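Local coordinates for protein sesquisabinene B synthase 2 (Santalum album, PDB 6A2D) that probably converts farnesyl diphosphate into the sesquiterpene sesquisabinene B, using magnesium or manganese ions, as a plant class I terpene synthase, at residues 283-288 and 304-309; 453-458 and 527-532. All coordinates share one frame; numbering follows the deposited sequence.

How the contacts relate
Following the chain from the N terminus, the first of the four helices joined here is 281-292, and contact 1 closes a short loop of 15 residues by setting 283-288 against 304-309 on helix 299-321, which further along carries the magnesium ligands Asp-316 and Asp-320. Contact 2 comes later and spans more chain, 68 residues, bringing 453-458 on helix 447-462 beside 527-532 on helix 521-535. The two loops follow one another, without nesting or crossing. In space they meet at Tyr-288 and Ser-532, whose hydroxyl oxygens probably share a hydrogen bond, and both touch the bound farnesyl diphosphate analogue: contact 1 at its hydrocarbon chain, contact 2 at its phosphonate end. Together they tie four helices around one pocket.

Contact 1: 283-288 and 304-309; sequences IQSYMY and MEAKVG. With 6R2 ([bis(chloranyl)-[oxidanyl-[(2~{E},6~{E})-3,7,11-trimethyldodeca-2,6,10-trienoxy]phosphoryl]methyl]phosphonic acid), chain C.
A chi1 of 171° swings the hydroxyl of Ser-285 opposite its own amide nitrogen and across to helix 299-321, and the same choice at Tyr-286 (chi1 -177°) sets the ring beside Ala-306. Ser-285 OG donates a hydrogen bond of 2.7 Å to Ala-306 O, arriving in the carbonyl plane on a lone pair, at 115° from the C=O bond. The hydroxyl also lies 3.2 Å from Gly-309 CA, where a side chain would collide with it. Next to this polar link, Ala-306 CB meets the edge of the Tyr-286 ring near its plane, 4.0 Å from CD1. The segment axes approach to 8.1 Å, a close pairing in keeping with the small residues between them.

The analogue's hydrocarbon end lies along this seam. Its CAO atom is 3.4 Å from Gly-309 CA, while CAL sits over one face of the Tyr-288 ring, 3.6 Å from CG, so the junction forms part of the wall of the isoprenoid pocket. Beyond the pair, helix 239-270 packs against Tyr-286, whose OH bonds to Glu-259; helix 546-558 touches the 283-288 side, and helices 348-372 and 419-430 flank 304-309.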
loop_
_atom_site.group_PDB
_atom_site.type_symbol
_atom_site.label_atom_id
_atom_site.label_comp_id
_atom_site.label_asym_id
_atom_site.label_seq_id
_atom_site.Cartn_x
_atom_site.Cartn_y
_atom_site.Cartn_z
ATOM N N ILE A 283 8.520 -3.278 -13.367
ATOM C CA ILE A 283 7.929 -4.378 -14.180
ATOM C C ILE A 283 8.994 -5.456 -14.393
ATOM O O ILE A 283 8.621 -6.619 -14.342
ATOM C CB ILE A 283 7.326 -3.887 -15.505
ATOM C CG1 ILE A 283 6.499 -4.990 -16.169
ATOM C CG2 ILE A 283 8.391 -3.397 -16.445
ATOM C CD1 ILE A 283 5.222 -5.364 -15.403
ATOM N N GLN A 284 10.262 -5.089 -14.632
ATOM C CA GLN A 284 11.353 -6.088 -14.814
ATOM C C GLN A 284 11.562 -6.897 -13.520
ATOM O O GLN A 284 11.684 -8.113 -13.619
ATOM C CB GLN A 284 12.596 -5.421 -15.384
ATOM C CG GLN A 284 12.313 -4.933 -16.814
ATOM C CD GLN A 284 13.485 -4.652 -17.731
ATOM O OE1 GLN A 284 14.329 -3.779 -17.479
ATOM N NE2 GLN A 284 13.488 -5.336 -18.865
ATOM N N SER A 285 11.494 -6.269 -12.353
ATOM C CA SER A 285 11.626 -6.988 -11.063
ATOM C C SER A 285 10.461 -7.973 -10.932
ATOM O O SER A 285 10.684 -9.155 -10.609
ATOM C CB SER A 285 11.677 -6.047 -9.908
ATOM O OG SER A 285 11.589 -6.797 -8.696
ATOM N N TYR A 286 9.262 -7.528 -11.248
ATOM C CA TYR A 286 8.049 -8.370 -11.082
ATOM C C TYR A 286 8.091 -9.540 -12.073
ATOM O O TYR A 286 7.874 -10.697 -11.657
ATOM C CB TYR A 286 6.761 -7.574 -11.222
ATOM C CG TYR A 286 5.548 -8.422 -10.979
ATOM C CD1 TYR A 286 5.245 -8.875 -9.726
ATOM C CD2 TYR A 286 4.808 -8.913 -12.043
ATOM C CE1 TYR A 286 4.165 -9.718 -9.506
ATOM C CE2 TYR A 286 3.734 -9.763 -11.841
ATOM C CZ TYR A 286 3.388 -10.133 -10.566
ATOM O OH TYR A 286 2.336 -10.986 -10.359
ATOM N N MET A 287 8.529 -9.299 -13.300
ATOM C CA MET A 287 8.633 -10.383 -14.307
ATOM C C MET A 287 9.647 -11.447 -13.848
ATOM O O MET A 287 9.423 -12.607 -14.129
ATOM C CB MET A 287 9.014 -9.824 -15.678
ATOM C CG MET A 287 7.821 -9.081 -16.314
ATOM S SD MET A 287 8.214 -8.446 -17.945
ATOM C CE MET A 287 8.507 -9.963 -18.841
ATOM N N TYR A 288 10.728 -11.037 -13.204
ATOM C CA TYR A 288 11.768 -11.909 -12.618
ATOM C C TYR A 288 11.158 -12.673 -11.453
ATOM O O TYR A 288 11.342 -13.873 -11.377
ATOM C CB TYR A 288 12.942 -11.064 -12.128
ATOM C CG TYR A 288 14.303 -11.589 -12.460
ATOM C CD1 TYR A 288 14.734 -12.807 -11.980
ATOM C CD2 TYR A 288 15.199 -10.811 -13.167
ATOM C CE1 TYR A 288 16.014 -13.263 -12.227
ATOM C CE2 TYR A 288 16.492 -11.242 -13.412
ATOM C CZ TYR A 288 16.901 -12.477 -12.947
ATOM O OH TYR A 288 18.194 -12.917 -13.178
ATOM N N MET A 304 6.543 -8.715 -2.008
ATOM C CA MET A 304 7.656 -8.161 -1.222
ATOM C C MET A 304 8.966 -8.406 -1.984
ATOM O O MET A 304 9.795 -7.480 -1.990
ATOM C CB MET A 304 7.680 -8.724 0.190
ATOM C CG MET A 304 6.601 -8.069 1.080
ATOM S SD MET A 304 6.660 -8.673 2.773
ATOM C CE MET A 304 5.621 -10.138 2.617
ATOM N N GLU A 305 9.177 -9.586 -2.589
ATOM C CA GLU A 305 10.417 -9.858 -3.354
ATOM C C GLU A 305 10.482 -8.864 -4.518
ATOM O O GLU A 305 11.593 -8.391 -4.836
ATOM C CB GLU A 305 10.479 -11.289 -3.882
ATOM C CG GLU A 305 10.592 -12.333 -2.781
ATOM C CD GLU A 305 11.873 -12.228 -2.006
ATOM O OE1 GLU A 305 12.971 -12.319 -2.641
ATOM O OE2 GLU A 305 11.778 -12.128 -0.792
ATOM N N ALA A 306 9.350 -8.620 -5.194
ATOM C CA ALA A 306 9.307 -7.696 -6.361
ATOM C C ALA A 306 9.665 -6.275 -5.907
ATOM O O ALA A 306 10.379 -5.550 -6.623
ATOM C CB ALA A 306 7.950 -7.726 -7.031
ATOM N N LYS A 307 9.187 -5.852 -4.757
ATOM C CA LYS A 307 9.567 -4.535 -4.191
ATOM C C LYS A 307 11.071 -4.516 -3.940
ATOM O O LYS A 307 11.733 -3.575 -4.372
ATOM C CB LYS A 307 8.873 -4.240 -2.869
ATOM C CG LYS A 307 7.387 -3.984 -2.991
ATOM C CD LYS A 307 6.834 -3.562 -1.660
ATOM C CE LYS A 307 5.382 -3.183 -1.746
ATOM N NZ LYS A 307 4.975 -2.668 -0.431
ATOM N N VAL A 308 11.629 -5.557 -3.361
ATOM C CA VAL A 308 13.090 -5.561 -3.106
ATOM C C VAL A 308 13.861 -5.540 -4.444
ATOM O O VAL A 308 14.784 -4.719 -4.563
ATOM C CB VAL A 308 13.513 -6.728 -2.208
ATOM C CG1 VAL A 308 15.016 -6.774 -2.072
ATOM C CG2 VAL A 308 12.862 -6.657 -0.832
ATOM N N GLY A 309 13.457 -6.323 -5.460
ATOM C CA GLY A 309 14.135 -6.312 -6.780
ATOM C C GLY A 309 14.112 -4.953 -7.450
ATOM O O GLY A 309 15.139 -4.524 -8.061
HETATM O OAG 6R2 C . 26.898 -5.556 -11.688
HETATM P PAY 6R2 C . 26.030 -4.558 -12.525
HETATM O OAH 6R2 C . 26.751 -4.318 -13.990
HETATM O OAE 6R2 C . 25.660 -3.229 -11.859
HETATM C CAX 6R2 C . 24.458 -5.366 -12.898
HETATM CL CLJ 6R2 C . 23.670 -5.543 -11.340
HETATM CL CLK 6R2 C . 24.703 -6.964 -13.606
HETATM P PAZ 6R2 C . 23.381 -4.346 -14.018
HETATM O OAI 6R2 C . 23.810 -4.788 -15.503
HETATM O OAF 6R2 C . 23.532 -2.876 -13.679
HETATM O OAT 6R2 C . 21.845 -4.806 -13.709
HETATM C CAQ 6R2 C . 21.123 -5.754 -14.458
HETATM C CAN 6R2 C . 21.103 -6.999 -13.609
HETATM C CAW 6R2 C . 19.825 -7.526 -12.964
HETATM C CAD 6R2 C . 18.467 -6.912 -13.332
HETATM C CAS 6R2 C . 19.883 -8.856 -12.188
HETATM C CAP 6R2 C . 19.379 -8.621 -10.791
HETATM C CAM 6R2 C . 17.858 -8.657 -10.954
HETATM C CAV 6R2 C . 16.937 -8.045 -9.943
HETATM C CAC 6R2 C . 17.494 -7.271 -8.747
HETATM C CAR 6R2 C . 15.483 -8.065 -10.240
HETATM C CAO 6R2 C . 14.726 -8.692 -9.139
HETATM C CAL 6R2 C . 14.831 -10.171 -9.197
HETATM C CAU 6R2 C . 13.860 -11.045 -8.400
HETATM C CAB 6R2 C . 12.663 -10.538 -7.634
HETATM C CAA 6R2 C . 14.062 -12.530 -8.428
#

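Contact 2: 453-458 and 527-532; sequences CILCRI and NVVRGS. With 6R2 ([bis(chloranyl)-[oxidanyl-[(2~{E},6~{E})-3,7,11-trimethyldodeca-2,6,10-trienoxy]phosphoryl]methyl]phosphonic acid), chain C.
Cys-456 and Val-529 have their CA atoms 5.4 Å apart where two helical segments run almost parallel, their N-to-C directions differing by 5° and their axes 8.9 Å apart. Leu-455 lays CB and CD1 against both methyls of Val-529, with CB to CG1 at 3.9 Å. With SG anti to its carbonyl carbon (chi1 -68°), Cys-456 sends its sulfur among Val-528, Val-529 and Ser-532; SG is 3.8 Å from Val-528 CG2 and 3.4 Å from Ser-532 OG. Ser-532 OG has its stronger polar partner in Tyr-288 OH, at the wall of the isoprenoid pocket.

Arg-457 starts out away from helix 521-535, and bends at chi2 and chi3 bring its guanidinium to the ligand. NH1 and NH2 both donate to OAG of the phosphonate, at 3.2 and 3.0 Å, in a fork of two bent bonds with the oxygen near the guanidinium plane. A salt bridge to Asp-461 and a hydrogen bond from NE to Ala-413 O hold the group from the protein side. A leucine in its place, lacking both donors, would probably leave the phosphonate less firmly held and Asp-461 without this cationic partner.

The chemistry thus divides: apolar side chains, a sulfur and one hydroxyl join the helices, while Arg-457 offers positive charge to the analogue's anionic head, consistent with a role in binding the diphosphate of the natural substrate.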
loop_
_atom_site.group_PDB
_atom_site.type_symbol
_atom_site.label_atom_id
_atom_site.label_comp_id
_atom_site.label_asym_id
_atom_site.label_seq_id
_atom_site.Cartn_x
_atom_site.Cartn_y
_atom_site.Cartn_z
ATOM N N CYS A 453 23.593 -17.971 -6.020
ATOM C CA CYS A 453 24.043 -16.563 -6.177
ATOM C C CYS A 453 25.179 -16.444 -7.214
ATOM O O CYS A 453 25.129 -15.533 -8.020
ATOM C CB CYS A 453 24.361 -15.951 -4.814
ATOM S SG CYS A 453 23.011 -16.078 -3.615
ATOM N N ILE A 454 26.163 -17.340 -7.156
ATOM C CA ILE A 454 27.287 -17.318 -8.134
ATOM C C ILE A 454 26.691 -17.546 -9.530
ATOM O O ILE A 454 27.057 -16.826 -10.437
ATOM C CB ILE A 454 28.371 -18.357 -7.777
ATOM C CG1 ILE A 454 29.144 -17.973 -6.518
ATOM C CG2 ILE A 454 29.321 -18.575 -8.933
ATOM C CD1 ILE A 454 30.276 -18.901 -6.192
ATOM N N LEU A 455 25.777 -18.507 -9.631
ATOM C CA LEU A 455 25.112 -18.819 -10.928
ATOM C C LEU A 455 24.408 -17.574 -11.449
ATOM O O LEU A 455 24.636 -17.187 -12.642
ATOM C CB LEU A 455 24.137 -19.973 -10.716
ATOM C CG LEU A 455 24.741 -21.354 -10.883
ATOM C CD1 LEU A 455 23.784 -22.404 -10.381
ATOM C CD2 LEU A 455 25.122 -21.597 -12.331
ATOM N N CYS A 456 23.615 -16.903 -10.611
ATOM C CA CYS A 456 22.884 -15.711 -11.073
ATOM C C CYS A 456 23.850 -14.637 -11.628
ATOM O O CYS A 456 23.492 -13.950 -12.633
ATOM C CB CYS A 456 22.013 -15.150 -9.969
ATOM S SG CYS A 456 20.638 -16.249 -9.556
ATOM N N ARG A 457 24.999 -14.428 -10.966
ATOM C CA ARG A 457 26.031 -13.457 -11.368
ATOM C C ARG A 457 26.699 -13.914 -12.649
ATOM O O ARG A 457 26.748 -13.136 -13.591
ATOM C CB ARG A 457 27.082 -13.275 -10.270
ATOM C CG ARG A 457 28.336 -12.547 -10.718
ATOM C CD ARG A 457 28.039 -11.254 -11.438
ATOM N NE ARG A 457 27.493 -10.219 -10.572
ATOM C CZ ARG A 457 27.157 -9.017 -10.979
ATOM N NH1 ARG A 457 27.237 -8.724 -12.265
ATOM N NH2 ARG A 457 26.719 -8.119 -10.103
ATOM N N ILE A 458 27.121 -15.149 -12.724
ATOM C CA ILE A 458 27.871 -15.607 -13.925
ATOM C C ILE A 458 26.908 -15.615 -15.123
ATOM O O ILE A 458 27.305 -15.231 -16.220
ATOM C CB ILE A 458 28.488 -16.978 -13.639
ATOM C CG1 ILE A 458 29.774 -16.815 -12.829
ATOM C CG2 ILE A 458 28.734 -17.748 -14.906
ATOM C CD1 ILE A 458 30.267 -18.139 -12.327
ATOM N N ASN A 527 14.968 -21.538 -8.657
ATOM C CA ASN A 527 14.155 -20.773 -9.639
ATOM C C ASN A 527 14.742 -19.382 -9.904
ATOM O O ASN A 527 14.513 -18.888 -10.995
ATOM C CB ASN A 527 12.699 -20.722 -9.222
ATOM C CG ASN A 527 12.034 -22.055 -9.460
ATOM O OD1 ASN A 527 12.369 -22.731 -10.431
ATOM N ND2 ASN A 527 11.136 -22.447 -8.577
ATOM N N VAL A 528 15.545 -18.812 -8.989
ATOM C CA VAL A 528 16.204 -17.521 -9.299
ATOM C C VAL A 528 17.241 -17.799 -10.355
ATOM O O VAL A 528 17.511 -16.937 -11.136
ATOM C CB VAL A 528 16.792 -16.781 -8.078
ATOM C CG1 VAL A 528 15.707 -16.298 -7.143
ATOM C CG2 VAL A 528 17.841 -17.602 -7.359
ATOM N N VAL A 529 17.823 -18.979 -10.375
ATOM C CA VAL A 529 18.834 -19.318 -11.414
ATOM C C VAL A 529 18.131 -19.434 -12.782
ATOM O O VAL A 529 18.639 -18.913 -13.807
ATOM C CB VAL A 529 19.607 -20.601 -11.071
ATOM C CG1 VAL A 529 20.625 -20.856 -12.132
ATOM C CG2 VAL A 529 20.300 -20.541 -9.702
ATOM N N ARG A 530 17.011 -20.117 -12.804
ATOM C CA ARG A 530 16.183 -20.267 -14.034
ATOM C C ARG A 530 15.732 -18.883 -14.543
ATOM O O ARG A 530 15.812 -18.641 -15.778
ATOM C CB ARG A 530 15.015 -21.171 -13.673
ATOM C CG ARG A 530 15.440 -22.611 -13.403
ATOM C CD ARG A 530 14.327 -23.445 -12.792
ATOM N NE ARG A 530 14.661 -24.871 -12.837
ATOM C CZ ARG A 530 14.062 -25.812 -12.110
ATOM N NH1 ARG A 530 13.095 -25.496 -11.249
ATOM N NH2 ARG A 530 14.407 -27.085 -12.284
ATOM N N GLY A 531 15.294 -17.993 -13.642
ATOM C CA GLY A 531 14.989 -16.609 -14.008
ATOM C C GLY A 531 16.163 -15.958 -14.719
ATOM O O GLY A 531 15.972 -15.327 -15.777
ATOM N N SER A 532 17.357 -16.103 -14.177
ATOM C CA SER A 532 18.582 -15.529 -14.775
ATOM C C SER A 532 18.816 -16.077 -16.183
ATOM O O SER A 532 19.167 -15.292 -17.059
ATOM C CB SER A 532 19.764 -15.751 -13.872
ATOM O OG SER A 532 19.517 -15.129 -12.617
HETATM O OAG 6R2 C . 26.898 -5.556 -11.688
HETATM P PAY 6R2 C . 26.030 -4.558 -12.525
HETATM O OAH 6R2 C . 26.751 -4.318 -13.990
HETATM O OAE 6R2 C . 25.660 -3.229 -11.859
HETATM C CAX 6R2 C . 24.458 -5.366 -12.898
HETATM CL CLJ 6R2 C . 23.670 -5.543 -11.340
HETATM CL CLK 6R2 C . 24.703 -6.964 -13.606
HETATM P PAZ 6R2 C . 23.381 -4.346 -14.018
HETATM O OAI 6R2 C . 23.810 -4.788 -15.503
HETATM O OAF 6R2 C . 23.532 -2.876 -13.679
HETATM O OAT 6R2 C . 21.845 -4.806 -13.709
HETATM C CAQ 6R2 C . 21.123 -5.754 -14.458
HETATM C CAN 6R2 C . 21.103 -6.999 -13.609
HETATM C CAW 6R2 C . 19.825 -7.526 -12.964
HETATM C CAD 6R2 C . 18.467 -6.912 -13.332
HETATM C CAS 6R2 C . 19.883 -8.856 -12.188
HETATM C CAP 6R2 C . 19.379 -8.621 -10.791
HETATM C CAM 6R2 C . 17.858 -8.657 -10.954
HETATM C CAV 6R2 C . 16.937 -8.045 -9.943
HETATM C CAC 6R2 C . 17.494 -7.271 -8.747
HETATM C CAR 6R2 C . 15.483 -8.065 -10.240
HETATM C CAO 6R2 C . 14.726 -8.692 -9.139
HETATM C CAL 6R2 C . 14.831 -10.171 -9.197
HETATM C CAU 6R2 C . 13.860 -11.045 -8.400
HETATM C CAB 6R2 C . 12.663 -10.538 -7.634
HETATM C CAA 6R2 C . 14.062 -12.530 -8.428
#